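Local coordinates for protein 2-aminomuconic 6-semialdehyde dehydrogenase (Pseudomonas sp., PDB 7BZV) that catalyses the NAD+-dependent oxidation of 2-aminomuconic 6-semialdehyde in the meta-cleavage pathway of 2-aminophenol catabolism, at residues A173-P178 with N204-F209; R292-R297 with I407-D412; G357-G362 with W370-V375. All coordinates share one frame; numbering follows the deposited sequence. Where two conformers were deposited one is given.

Contact 1: residues A173-P178 with N204-F209; sequences AVVVKP and NLVHGF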
loop_
_atom_site.group_PDB
_atom_site.type_symbol
_atom_site.label_atom_id
_atom_site.label_comp_id
_atom_site.label_asym_id
_atom_site.label_seq_id
_atom_site.Cartn_x
_atom_site.Cartn_y
_atom_site.Cartn_z
ATOM N N ALA B 173 -8.817 24.380 -8.191
ATOM C CA ALA B 173 -8.398 25.775 -8.231
ATOM C C ALA B 173 -8.206 26.242 -6.799
ATOM O O ALA B 173 -8.770 25.655 -5.874
ATOM C CB ALA B 173 -9.437 26.670 -8.917
ATOM N N VAL B 174 -7.425 27.306 -6.600
ATOM C CA VAL B 174 -7.213 27.794 -5.245
ATOM C C VAL B 174 -7.517 29.282 -5.153
ATOM O O VAL B 174 -7.367 30.036 -6.118
ATOM C CB VAL B 174 -5.781 27.510 -4.686
ATOM C CG1 VAL B 174 -5.539 26.043 -4.645
ATOM C CG2 VAL B 174 -4.705 28.214 -5.481
ATOM N N VAL B 175 -8.003 29.679 -3.980
ATOM C CA VAL B 175 -8.093 31.080 -3.569
ATOM C C VAL B 175 -7.263 31.223 -2.311
ATOM O O VAL B 175 -7.587 30.619 -1.280
ATOM C CB VAL B 175 -9.537 31.531 -3.323
ATOM C CG1 VAL B 175 -9.555 32.987 -2.913
ATOM C CG2 VAL B 175 -10.356 31.344 -4.584
ATOM N N VAL B 176 -6.214 32.034 -2.393
ATOM C CA VAL B 176 -5.117 32.057 -1.429
ATOM C C VAL B 176 -5.087 33.431 -0.795
ATOM O O VAL B 176 -5.101 34.439 -1.512
ATOM C CB VAL B 176 -3.776 31.766 -2.130
ATOM C CG1 VAL B 176 -2.647 32.401 -1.410
ATOM C CG2 VAL B 176 -3.610 30.269 -2.315
ATOM N N LYS B 177 -5.048 33.476 0.533
ATOM C CA LYS B 177 -4.875 34.752 1.233
ATOM C C LYS B 177 -3.646 34.689 2.121
ATOM O O LYS B 177 -3.692 34.034 3.183
ATOM C CB LYS B 177 -6.086 35.114 2.085
ATOM C CG LYS B 177 -5.984 36.574 2.652
ATOM C CD LYS B 177 -6.352 36.643 4.147
ATOM C CE LYS B 177 -5.190 37.036 5.072
ATOM N NZ LYS B 177 -5.616 37.083 6.502
ATOM N N PRO B 178 -2.539 35.319 1.755
ATOM C CA PRO B 178 -1.353 35.291 2.621
ATOM C C PRO B 178 -1.555 36.237 3.796
ATOM O O PRO B 178 -2.422 37.114 3.777
ATOM C CB PRO B 178 -0.231 35.791 1.710
ATOM C CG PRO B 178 -0.995 36.821 0.768
ATOM C CD PRO B 178 -2.348 36.170 0.555
ATOM N N ASN B 204 -5.652 31.962 -7.648
ATOM C CA ASN B 204 -6.149 33.297 -7.340
ATOM C C ASN B 204 -5.607 33.765 -6.000
ATOM O O ASN B 204 -5.525 32.989 -5.040
ATOM C CB ASN B 204 -7.666 33.308 -7.293
ATOM C CG ASN B 204 -8.289 32.878 -8.588
ATOM O OD1 ASN B 204 -8.284 33.614 -9.575
ATOM N ND2 ASN B 204 -8.812 31.656 -8.604
ATOM N N LEU B 205 -5.227 35.037 -5.946
ATOM C CA LEU B 205 -4.584 35.628 -4.780
ATOM C C LEU B 205 -5.410 36.828 -4.343
ATOM O O LEU B 205 -5.595 37.771 -5.124
ATOM C CB LEU B 205 -3.149 36.062 -5.093
ATOM C CG LEU B 205 -2.375 36.907 -4.057
ATOM C CD1 LEU B 205 -2.065 36.111 -2.851
ATOM C CD2 LEU B 205 -1.119 37.420 -4.700
ATOM N N VAL B 206 -5.911 36.781 -3.109
ATOM C CA VAL B 206 -6.606 37.905 -2.491
ATOM C C VAL B 206 -5.865 38.305 -1.228
ATOM O O VAL B 206 -5.565 37.453 -0.386
ATOM C CB VAL B 206 -8.067 37.563 -2.157
ATOM C CG1 VAL B 206 -8.882 37.501 -3.452
ATOM C CG2 VAL B 206 -8.168 36.264 -1.391
ATOM N N HIS B 207 -5.632 39.602 -1.062
ATOM C CA HIS B 207 -4.939 40.107 0.113
ATOM C C HIS B 207 -5.904 40.647 1.173
ATOM O O HIS B 207 -7.034 41.067 0.886
ATOM C CB HIS B 207 -3.966 41.210 -0.278
ATOM C CG HIS B 207 -2.734 40.716 -0.961
ATOM N ND1 HIS B 207 -1.795 39.933 -0.322
ATOM C CD2 HIS B 207 -2.282 40.889 -2.226
ATOM C CE1 HIS B 207 -0.813 39.654 -1.162
ATOM N NE2 HIS B 207 -1.085 40.222 -2.324
ATOM N N GLY B 208 -5.447 40.618 2.413
ATOM C CA GLY B 208 -6.110 41.364 3.464
ATOM C C GLY B 208 -5.822 40.779 4.832
ATOM O O GLY B 208 -4.774 40.171 5.054
ATOM N N PHE B 209 -6.793 40.957 5.718
ATOM C CA PHE B 209 -6.732 40.522 7.100
ATOM C C PHE B 209 -7.661 39.329 7.292
ATOM O O PHE B 209 -8.113 38.704 6.326
ATOM C CB PHE B 209 -7.070 41.710 8.006
ATOM C CG PHE B 209 -6.284 42.941 7.680
ATOM C CD1 PHE B 209 -6.687 43.798 6.664
ATOM C CD2 PHE B 209 -5.118 43.229 8.376
ATOM C CE1 PHE B 209 -5.947 44.937 6.355
ATOM C CE2 PHE B 209 -4.376 44.361 8.075
ATOM C CZ PHE B 209 -4.788 45.211 7.061
HETATM O O HOH W 1 -2.574 39.749 2.441
#
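Val-175 pairs with Asn-204 and Val-176 with Leu-205 in two parallel strands, joined by hydrogen bonds from Asn-204 N to Val-174 O, from Val-176 N to Asn-204 O (2.9 Å) and from Val-206 N to Val-176 O. Valines, branched at CB, suit this buried extended backbone. Val-175 CG1 meets Val-206 CG2 at 3.9 Å beneath helix 214-220, while Val-176 CG1 lies 4.0 Å from Leu-205 CD1 on the face covered by helices 156-169 and 184-196. Asn-204 holds CG anti to its carbonyl carbon (chi1 -59°), which lets ND2 make a weak bond to Val-174 O; the amide's stronger partners are Asp-10 N and Gly-201 O. Pro-178 presses CD tightly on Leu-205 CD1 (3.4 Å) and sets CG against the His-207 ring, whose NE2 is held by Thr-187 OG1, leaving ND1 at the ring edge for a water that also joins Pro-178 O and Gly-208 N. Lys-177 bends at chi2 and chi3 alongside the second backbone; CE passes 3.2 Å from Gly-208 O, where the backbone angles favour glycine, and NZ bonds weakly to Phe-209 O (3.0 Å). The two strands and helix 184-196 form a beta-alpha-beta crossover of the Rossmann-like domain. Largely apolar but for Asn-204, the contact turns polar at Lys-177, held weakly here and by Glu-180; in related aldehyde dehydrogenases this lysine probably contacts the adenosine ribose of NAD+.

Contact 2: residues R292-R297 with I407-D412; sequences RVYVER and IRRAND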
loop_
_atom_site.group_PDB
_atom_site.type_symbol
_atom_site.label_atom_id
_atom_site.label_comp_id
_atom_site.label_asym_id
_atom_site.label_seq_id
_atom_site.Cartn_x
_atom_site.Cartn_y
_atom_site.Cartn_z
ATOM N N ARG B 292 9.023 24.075 26.166
ATOM C CA ARG B 292 9.141 23.369 27.436
ATOM C C ARG B 292 10.284 22.394 27.239
ATOM O O ARG B 292 10.244 21.586 26.309
ATOM C CB ARG B 292 7.840 22.637 27.813
ATOM C CG ARG B 292 6.579 23.536 27.908
ATOM C CD ARG B 292 5.326 22.813 27.290
ATOM N NE ARG B 292 5.115 21.628 28.060
ATOM C CZ ARG B 292 4.649 20.450 27.653
ATOM N NH1 ARG B 292 4.222 20.187 26.414
ATOM N NH2 ARG B 292 4.606 19.511 28.568
ATOM N N VAL B 293 11.316 22.506 28.058
ATOM C CA VAL B 293 12.494 21.657 27.949
ATOM C C VAL B 293 12.703 20.902 29.252
ATOM O O VAL B 293 12.961 21.519 30.291
ATOM C CB VAL B 293 13.751 22.471 27.608
ATOM C CG1 VAL B 293 14.932 21.546 27.537
ATOM C CG2 VAL B 293 13.592 23.191 26.298
ATOM N N TYR B 294 12.671 19.565 29.177
ATOM C CA TYR B 294 12.881 18.669 30.313
ATOM C C TYR B 294 14.269 18.046 30.180
ATOM O O TYR B 294 14.560 17.394 29.163
ATOM C CB TYR B 294 11.769 17.594 30.353
ATOM C CG TYR B 294 10.382 18.212 30.380
ATOM C CD1 TYR B 294 9.789 18.596 31.581
ATOM C CD2 TYR B 294 9.677 18.430 29.209
ATOM C CE1 TYR B 294 8.525 19.204 31.612
ATOM C CE2 TYR B 294 8.432 19.006 29.225
ATOM C CZ TYR B 294 7.864 19.416 30.428
ATOM O OH TYR B 294 6.623 20.003 30.406
ATOM N N VAL B 295 15.135 18.258 31.178
ATOM C CA VAL B 295 16.504 17.747 31.139
ATOM C C VAL B 295 16.707 16.809 32.316
ATOM O O VAL B 295 16.430 17.183 33.459
ATOM C CB VAL B 295 17.540 18.892 31.175
ATOM C CG1 VAL B 295 18.960 18.349 31.012
ATOM C CG2 VAL B 295 17.163 19.936 30.117
ATOM N N GLU B 296 17.179 15.598 32.035
ATOM C CA GLU B 296 17.407 14.638 33.104
ATOM C C GLU B 296 18.388 15.218 34.128
ATOM O O GLU B 296 19.433 15.795 33.786
ATOM C CB GLU B 296 17.900 13.328 32.534
ATOM C CG GLU B 296 17.707 12.182 33.499
ATOM C CD GLU B 296 18.280 10.870 33.000
ATOM O OE1 GLU B 296 18.680 10.747 31.817
ATOM O OE2 GLU B 296 18.318 9.939 33.825
ATOM N N ARG B 297 18.027 15.066 35.398
ATOM C CA ARG B 297 18.695 15.781 36.494
ATOM C C ARG B 297 20.217 15.739 36.425
ATOM O O ARG B 297 20.845 16.787 36.639
ATOM C CB ARG B 297 18.216 15.216 37.842
ATOM C CG ARG B 297 18.652 15.959 39.132
ATOM C CD ARG B 297 17.607 15.787 40.298
ATOM N NE ARG B 297 17.103 17.125 40.549
ATOM C CZ ARG B 297 15.841 17.490 40.532
ATOM N NH1 ARG B 297 14.879 16.599 40.354
ATOM N NH2 ARG B 297 15.546 18.759 40.717
ATOM N N ILE B 407 7.373 11.468 30.489
ATOM C CA ILE B 407 6.305 11.261 29.504
ATOM C C ILE B 407 5.034 11.964 29.972
ATOM O O ILE B 407 4.392 12.710 29.217
ATOM C CB ILE B 407 6.081 9.752 29.258
ATOM C CG1 ILE B 407 7.299 9.163 28.555
ATOM C CG2 ILE B 407 4.802 9.495 28.485
ATOM C CD1 ILE B 407 7.470 7.685 28.704
ATOM N N ARG B 408 4.669 11.760 31.242
ATOM C CA ARG B 408 3.462 12.386 31.771
ATOM C C ARG B 408 3.558 13.902 31.667
ATOM O O ARG B 408 2.626 14.565 31.207
ATOM C CB ARG B 408 3.225 11.950 33.225
ATOM C CG ARG B 408 2.191 12.801 33.979
ATOM C CD ARG B 408 2.010 12.349 35.446
ATOM N NE ARG B 408 3.185 12.596 36.292
ATOM C CZ ARG B 408 3.599 13.801 36.669
ATOM N NH1 ARG B 408 2.942 14.893 36.283
ATOM N NH2 ARG B 408 4.664 13.912 37.429
ATOM N N ARG B 409 4.695 14.469 32.057
ATOM C CA ARG B 409 4.821 15.918 32.025
ATOM C C ARG B 409 4.872 16.452 30.602
ATOM O O ARG B 409 4.333 17.528 30.318
ATOM C CB ARG B 409 6.067 16.335 32.817
ATOM C CG ARG B 409 6.013 15.915 34.304
ATOM C CD ARG B 409 7.338 16.189 35.035
ATOM N NE ARG B 409 7.635 17.621 35.105
ATOM C CZ ARG B 409 8.821 18.114 35.463
ATOM N NH1 ARG B 409 9.816 17.296 35.792
ATOM N NH2 ARG B 409 9.011 19.424 35.501
ATOM N N ALA B 410 5.542 15.740 29.701
ATOM C CA ALA B 410 5.588 16.182 28.311
ATOM C C ALA B 410 4.191 16.231 27.702
ATOM O O ALA B 410 3.859 17.159 26.950
ATOM C CB ALA B 410 6.484 15.242 27.506
ATOM N N ASN B 411 3.366 15.233 28.017
ATOM C CA ASN B 411 2.021 15.097 27.471
ATOM C C ASN B 411 0.969 15.909 28.224
ATOM O O ASN B 411 -0.213 15.908 27.836
ATOM C CB ASN B 411 1.633 13.618 27.494
ATOM C CG ASN B 411 2.285 12.831 26.371
ATOM O OD1 ASN B 411 2.764 13.414 25.402
ATOM N ND2 ASN B 411 2.230 11.517 26.460
ATOM N N ASP B 412 1.361 16.564 29.307
ATOM C CA ASP B 412 0.455 17.362 30.133
ATOM C C ASP B 412 0.273 18.719 29.461
ATOM O O ASP B 412 0.841 19.737 29.849
ATOM C CB ASP B 412 1.010 17.471 31.546
ATOM C CG ASP B 412 0.240 18.476 32.418
ATOM O OD1 ASP B 412 -0.992 18.605 32.281
ATOM O OD2 ASP B 412 0.874 19.171 33.225
HETATM O O HOH W 2 3.834 19.659 32.107
#
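Arg-292 reaches from its strand to the C-terminal part of helix 403-411 and grips Ala-410 O end-on with two nitrogens, NH1 at 3.1 Å and NH2 at 3.0 Å. The oxygen lies nearly in the guanidinium plane, yet the two donors meet it differently: NH1 is tilted only modestly from the carbonyl plane, whereas NH2 stands well above it. The chain starts with CG anti to the carbonyl carbon and bends at chi2 and chi3, turning the flat group end-on to the helix. NH1 also binds Lys-257 O, and NH2 gives a second bond, to Tyr-294 OH (2.8 Å). Arginine suits this place because its several N-H groups serve at once Ala-410 O, Lys-257 O and Tyr-294 OH, and the partial negative charge of the helix end would probably favour a cation. An alanine here would probably leave Ala-410 O without both of its arginine donors and Tyr-294 OH freer to shift. Tyr-294 also points toward the helix, with CE2 4.1 Å from Ala-410 CA; the alanine CB points away, to Ala-259 and Met-436, where a small residue fits between helix and sheet. One ring edge faces the Arg-409 guanidinium, with CD1 4.0 Å above its centre and the planes 79° apart. Salt bridges to Glu-405 and Asp-381 hold that guanidinium in place. A water lies among Tyr-294 OH, Arg-409 O and Asp-412 OD2, the last also salt-bridged to Arg-387. Strand and helix run nearly antiparallel (171°), their axes 9.9 Å apart, as expected where the helix of a beta-alpha-beta crossover, here between strands 394-400 and 418-422, covers a parallel region of the catalytic domain's sheet.

Contact 3: residues G357-G362 with W370-V375; sequences GVPRFG and WVEPTV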
loop_
_atom_site.group_PDB
_atom_site.type_symbol
_atom_site.label_atom_id
_atom_site.label_comp_id
_atom_site.label_asym_id
_atom_site.label_seq_id
_atom_site.Cartn_x
_atom_site.Cartn_y
_atom_site.Cartn_z
ATOM N N GLY B 357 15.229 40.528 27.442
ATOM C CA GLY B 357 15.070 41.909 27.047
ATOM C C GLY B 357 15.143 42.067 25.542
ATOM O O GLY B 357 14.779 41.174 24.775
ATOM N N VAL B 358 15.643 43.226 25.133
ATOM C CA VAL B 358 15.647 43.649 23.740
ATOM C C VAL B 358 17.076 44.037 23.395
ATOM O O VAL B 358 17.686 44.798 24.147
ATOM C CB VAL B 358 14.681 44.826 23.522
ATOM C CG1 VAL B 358 14.847 45.397 22.121
ATOM C CG2 VAL B 358 13.238 44.393 23.800
ATOM N N PRO B 359 17.645 43.585 22.281
ATOM C CA PRO B 359 18.957 44.112 21.888
ATOM C C PRO B 359 18.868 45.594 21.554
ATOM O O PRO B 359 17.852 46.086 21.054
ATOM C CB PRO B 359 19.334 43.280 20.660
ATOM C CG PRO B 359 18.001 42.881 20.056
ATOM C CD PRO B 359 17.026 42.764 21.224
ATOM N N ARG B 360 19.942 46.317 21.867
ATOM C CA ARG B 360 20.097 47.709 21.448
ATOM C C ARG B 360 21.226 47.782 20.428
ATOM O O ARG B 360 22.371 47.435 20.734
ATOM C CB ARG B 360 20.394 48.638 22.625
ATOM C CG ARG B 360 20.455 50.126 22.214
ATOM C CD ARG B 360 21.229 50.954 23.230
ATOM N NE ARG B 360 21.763 52.204 22.692
ATOM C CZ ARG B 360 22.959 52.331 22.124
ATOM N NH1 ARG B 360 23.756 51.277 22.007
ATOM N NH2 ARG B 360 23.357 53.515 21.674
ATOM N N PHE B 361 20.905 48.234 19.227
ATOM C CA PHE B 361 21.896 48.332 18.171
ATOM C C PHE B 361 22.458 49.734 17.984
ATOM O O PHE B 361 23.555 49.870 17.420
ATOM C CB PHE B 361 21.285 47.886 16.852
ATOM C CG PHE B 361 20.792 46.474 16.866
ATOM C CD1 PHE B 361 21.671 45.418 16.651
ATOM C CD2 PHE B 361 19.452 46.201 17.083
ATOM C CE1 PHE B 361 21.193 44.085 16.630
ATOM C CE2 PHE B 361 18.974 44.889 17.074
ATOM C CZ PHE B 361 19.843 43.837 16.864
ATOM N N GLY B 362 21.730 50.765 18.407
ATOM C CA GLY B 362 22.183 52.124 18.205
ATOM C C GLY B 362 21.931 52.672 16.823
ATOM O O GLY B 362 22.588 53.640 16.421
ATOM N N TRP B 370 12.791 43.710 17.547
ATOM C CA TRP B 370 13.748 42.713 17.997
ATOM C C TRP B 370 13.493 42.279 19.442
ATOM O O TRP B 370 12.954 43.027 20.259
ATOM C CB TRP B 370 15.174 43.241 17.881
ATOM C CG TRP B 370 15.602 43.655 16.504
ATOM C CD1 TRP B 370 15.250 44.796 15.837
ATOM C CD2 TRP B 370 16.479 42.940 15.635
ATOM N NE1 TRP B 370 15.836 44.823 14.601
ATOM C CE2 TRP B 370 16.601 43.695 14.451
ATOM C CE3 TRP B 370 17.173 41.731 15.740
ATOM C CZ2 TRP B 370 17.394 43.288 13.386
ATOM C CZ3 TRP B 370 17.963 41.330 14.678
ATOM C CH2 TRP B 370 18.068 42.103 13.522
ATOM N N VAL B 371 13.939 41.057 19.758
ATOM C CA VAL B 371 13.920 40.530 21.120
ATOM C C VAL B 371 15.095 39.566 21.300
ATOM O O VAL B 371 15.561 38.941 20.351
ATOM C CB VAL B 371 12.569 39.830 21.401
ATOM C CG1 VAL B 371 12.428 38.583 20.517
ATOM C CG2 VAL B 371 12.460 39.487 22.846
ATOM N N GLU B 372 15.555 39.423 22.538
ATOM C CA GLU B 372 16.678 38.543 22.853
ATOM C C GLU B 372 16.243 37.071 22.961
ATOM O O GLU B 372 15.190 36.764 23.538
ATOM C CB GLU B 372 17.316 38.948 24.171
ATOM C CG GLU B 372 17.973 40.309 24.140
ATOM C CD GLU B 372 18.525 40.682 25.488
ATOM O OE1 GLU B 372 17.883 40.335 26.504
ATOM O OE2 GLU B 372 19.593 41.318 25.524
ATOM N N PRO B 373 17.083 36.153 22.501
ATOM C CA PRO B 373 16.862 34.734 22.819
ATOM C C PRO B 373 16.916 34.526 24.327
ATOM O O PRO B 373 17.833 34.997 25.003
ATOM C CB PRO B 373 18.004 34.023 22.089
ATOM C CG PRO B 373 19.087 35.097 21.904
ATOM C CD PRO B 373 18.336 36.381 21.756
ATOM N N THR B 374 15.920 33.822 24.864
ATOM C CA THR B 374 15.640 33.868 26.294
ATOM C C THR B 374 15.428 32.453 26.817
ATOM O O THR B 374 14.816 31.606 26.153
ATOM C CB THR B 374 14.428 34.778 26.558
ATOM O OG1 THR B 374 14.737 36.101 26.094
ATOM C CG2 THR B 374 14.037 34.862 28.034
ATOM N N VAL B 375 15.938 32.199 28.014
ATOM C CA VAL B 375 15.697 30.932 28.695
ATOM C C VAL B 375 15.294 31.247 30.124
ATOM O O VAL B 375 16.009 31.981 30.814
ATOM C CB VAL B 375 16.936 30.019 28.687
ATOM C CG1 VAL B 375 16.698 28.874 29.624
ATOM C CG2 VAL B 375 17.227 29.534 27.306
#
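Gly-357 and Glu-372 exchange two hydrogen bonds that join the segments where they lie close. Glu-372 N donates to Gly-357 O (2.9 Å), and Gly-357 N donates to Glu-372 OE1 (2.8 Å), reaching the carboxylate oxygen on its anti side and somewhat out of its plane. Glu-372 suits the task because its chain, extended beyond CG (chi2 177°), lies along the glycine backbone with CG near Gly-357 O and delivers OE1 to the N-H. Glycine suits the facing position, since a CB there would crowd that same OE1. A local bond, Thr-374 OG1 to Glu-372 O (2.7 Å), steadies the backbone on either side of Pro-373; the same hydroxyl receives Gly-356 N.

Apolar contacts continue from this polar pair. Pro-359 places CG 3.6 Å from Trp-370 CB, the two side chains crossing at about a right angle, and rests CD against the backbone of Val-371. A flat, rigid proline ring packs here without an N-H to satisfy. Val-371 turns its own CB away and packs on Leu-339 and Phe-342 of helix 332-348. Separately, Val-358 CG1 makes van der Waals contact with the backbone oxygen Trp-370 O at 3.6 Å.

The aromatic contact is a T-shaped pair. Phe-361 directs its CE2 and CZ edge onto one face of the Trp-370 indole, with CE2 3.5 Å from Trp-370 CD2. The ring centroids are 4.6 Å apart and the planes meet at 61°. Phenylalanine's hydrocarbon edge suits the broad indole face, whose NE1 is fixed by Ile-26 O, while Asp-366 binds the backbone N of Phe-361.

These interactions fold back the long irregular connection of a beta hairpin whose antiparallel strands, 351-354 and 374-377, lie at the margin of the catalytic domain's sheet.

Contact 1 stands apart in the Rossmann-like domain, its centre about 40 Å from that of contact 2, on the opposite side of the chain's centre, and about 34 Å from that of contact 3. The other two belong to one seven-stranded sheet: 292-297 lies on strand 290-296, in the middle of it, whereas 357-362 lies in the connection and 370-375 runs into strand 374-377, next to the edge strand. Their nearest atoms are about 7 Å apart without touching, and contact 3 falls in sequence between the two segments of contact 2. In this family the catalytic cysteine probably lies just before strand 290-296, between the two domains.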